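Local coordinates for acidocalcisomal pyrophosphatase (Trypanosoma brucei brucei, PDB 5C5V), which probably hydrolyses inorganic diphosphate to phosphate with the help of magnesium ions, as other soluble inorganic pyrophosphatases do, at residues Met195-Ala200 with Ala225-Met230. Residues are numbered along the deposited sequence; the frame is centred on the assembly and turned at random.
With 2PN (imidodiphosphoric acid), chain C.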
loop_
_atom_site.group_PDB
_atom_site.type_symbol
_atom_site.label_atom_id
_atom_site.label_comp_id
_atom_site.label_asym_id
_atom_site.label_seq_id
_atom_site.Cartn_x
_atom_site.Cartn_y
_atom_site.Cartn_z
ATOM N N MET A 195 11.039 19.247 -1.429
ATOM C CA MET A 195 10.175 18.396 -0.628
ATOM C C MET A 195 9.809 17.119 -1.352
ATOM O O MET A 195 8.980 16.338 -0.876
ATOM C CB MET A 195 8.917 19.181 -0.231
ATOM C CG MET A 195 9.291 20.476 0.468
ATOM S SD MET A 195 7.920 21.481 1.057
ATOM C CE MET A 195 7.176 21.954 -0.509
ATOM N N TRP A 196 10.438 16.921 -2.507
ATOM C CA TRP A 196 10.347 15.684 -3.267
ATOM C C TRP A 196 11.731 15.393 -3.830
ATOM O O TRP A 196 12.576 16.289 -3.884
ATOM C CB TRP A 196 9.321 15.801 -4.392
ATOM C CG TRP A 196 8.018 16.347 -3.909
ATOM C CD1 TRP A 196 6.956 15.634 -3.468
ATOM C CD2 TRP A 196 7.661 17.730 -3.786
ATOM N NE1 TRP A 196 5.948 16.482 -3.073
ATOM C CE2 TRP A 196 6.356 17.776 -3.264
ATOM C CE3 TRP A 196 8.315 18.930 -4.074
ATOM C CZ2 TRP A 196 5.689 18.978 -3.023
ATOM C CZ3 TRP A 196 7.656 20.124 -3.834
ATOM C CH2 TRP A 196 6.355 20.141 -3.313
ATOM N N ASN A 197 11.971 14.152 -4.235
ATOM C CA ASN A 197 13.211 13.821 -4.905
ATOM C C ASN A 197 13.263 14.583 -6.209
ATOM O O ASN A 197 12.356 14.461 -7.033
ATOM C CB ASN A 197 13.326 12.324 -5.173
ATOM C CG ASN A 197 13.374 11.511 -3.908
ATOM O OD1 ASN A 197 14.217 11.742 -3.046
ATOM N ND2 ASN A 197 12.478 10.542 -3.795
ATOM N N TYR A 198 14.330 15.352 -6.387
ATOM C CA TYR A 198 14.497 16.179 -7.559
ATOM C C TYR A 198 15.740 15.751 -8.343
ATOM O O TYR A 198 16.756 15.391 -7.755
ATOM C CB TYR A 198 14.602 17.644 -7.149
ATOM C CG TYR A 198 14.721 18.596 -8.309
ATOM C CD1 TYR A 198 13.597 19.007 -9.018
ATOM C CD2 TYR A 198 15.959 19.075 -8.707
ATOM C CE1 TYR A 198 13.710 19.882 -10.087
ATOM C CE2 TYR A 198 16.080 19.948 -9.775
ATOM C CZ TYR A 198 14.956 20.345 -10.453
ATOM O OH TYR A 198 15.072 21.212 -11.505
ATOM N N GLY A 199 15.656 15.783 -9.666
ATOM C CA GLY A 199 16.783 15.388 -10.489
ATOM C C GLY A 199 16.532 15.570 -11.969
ATOM O O GLY A 199 15.932 16.547 -12.395
ATOM N N ALA A 200 16.989 14.612 -12.765
ATOM C CA ALA A 200 16.926 14.763 -14.206
ATOM C C ALA A 200 16.801 13.423 -14.919
ATOM O O ALA A 200 17.055 12.362 -14.334
ATOM C CB ALA A 200 18.158 15.506 -14.699
ATOM N N ALA A 225 13.021 16.446 -13.391
ATOM C CA ALA A 225 11.977 15.558 -12.900
ATOM C C ALA A 225 11.748 15.717 -11.391
ATOM O O ALA A 225 12.692 15.901 -10.619
ATOM C CB ALA A 225 12.314 14.111 -13.236
ATOM N N VAL A 226 10.483 15.653 -10.988
ATOM C CA VAL A 226 10.131 15.646 -9.576
ATOM C C VAL A 226 9.518 14.295 -9.245
ATOM O O VAL A 226 8.462 13.943 -9.773
ATOM C CB VAL A 226 9.133 16.774 -9.238
ATOM C CG1 VAL A 226 9.066 16.978 -7.735
ATOM C CG2 VAL A 226 9.551 18.059 -9.928
ATOM N N GLU A 227 10.167 13.526 -8.386
ATOM C CA GLU A 227 9.626 12.221 -8.027
ATOM C C GLU A 227 8.856 12.302 -6.694
ATOM O O GLU A 227 9.418 12.664 -5.661
ATOM C CB GLU A 227 10.753 11.188 -7.955
ATOM C CG GLU A 227 10.285 9.754 -7.869
ATOM C CD GLU A 227 9.844 9.369 -6.463
ATOM O OE1 GLU A 227 10.459 9.857 -5.486
ATOM O OE2 GLU A 227 8.890 8.568 -6.333
ATOM N N ILE A 228 7.571 11.972 -6.722
ATOM C CA ILE A 228 6.678 12.339 -5.606
ATOM C C ILE A 228 6.414 11.200 -4.628
ATOM O O ILE A 228 5.569 11.313 -3.764
ATOM C CB ILE A 228 5.322 12.846 -6.127
ATOM C CG1 ILE A 228 4.582 11.725 -6.851
ATOM C CG2 ILE A 228 5.513 14.051 -7.039
ATOM C CD1 ILE A 228 3.299 12.172 -7.522
ATOM N N GLY A 229 7.150 10.103 -4.761
ATOM C CA GLY A 229 6.975 8.978 -3.861
ATOM C C GLY A 229 7.361 9.327 -2.434
ATOM O O GLY A 229 7.816 10.441 -2.160
ATOM N N MET A 230 7.172 8.378 -1.525
ATOM C CA MET A 230 7.372 8.647 -0.108
ATOM C C MET A 230 8.803 8.390 0.347
ATOM O O MET A 230 9.181 8.809 1.432
ATOM C CB MET A 230 6.406 7.812 0.728
ATOM C CG MET A 230 6.790 6.359 0.772
ATOM S SD MET A 230 5.514 5.319 1.515
ATOM C CE MET A 230 6.464 3.778 1.534
HETATM P P1 2PN C . 17.626 25.820 -11.354
HETATM O O1 2PN C . 19.153 26.080 -11.413
HETATM O O2 2PN C . 16.954 26.604 -12.515
HETATM O O3 2PN C . 17.096 26.220 -9.949
HETATM N N1 2PN C . 17.353 24.215 -11.504
HETATM P P2 2PN C . 17.567 23.357 -12.883
HETATM O O4 2PN C . 19.015 23.574 -13.454
HETATM O O5 2PN C . 16.560 23.880 -13.890
HETATM O O6 2PN C . 17.353 21.931 -12.623
#
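N197 lays its side chain alongside that of E227, both pointing the same way from a hydrogen-bonded antiparallel pair. The amide ND2 reaches the carboxylate OE1 of E227 at 2.7 Å in a nearly straight bond, and the two flat groups are close to coplanar, 26° apart. With CG anti to the backbone N (chi1 -168°) and a bend at chi2, E227 brings its carboxylate beside the amide. E227 OE2 accepts from G229 N, above the carboxylate plane at 2.8 Å, and also from S263 N. An asparagine suits the facing position because it donates through ND2, to E227 and T231 O, while OD1 accepts from K160 N and F233 N.

Just before the strand, W196 CB lies 3.6 Å from V226 CG1, and W196 CD1 4.2 Å from I228 CG2; beta-branched side chains offer methyls close to the backbone for the indole base to rest on. W161 of the second subunit meets the same ring obliquely. On the face away from N197 and E227, Y198 pairs with V226. A tyrosine suits this place: its ring edge packs on V226, Y198 CD1 4.3 Å from V226 CG2, while its OH reaches 2PN O6 at 2.6 Å, in the ring plane. Beyond it, G199 and A225 exchange two backbone hydrogen bonds.

The ladder thus belongs to the pyrophosphatase sheet and carries a pocket tyrosine. Its chemistry implies a division of labour: a buried carboxylate, its charge probably stabilised by N-H donors, joins the facing strand, the following turn and strand 254-263, while the phenol donates one hydrogen bond to the imidodiphosphate, which Y296, R187 and K297 also hold.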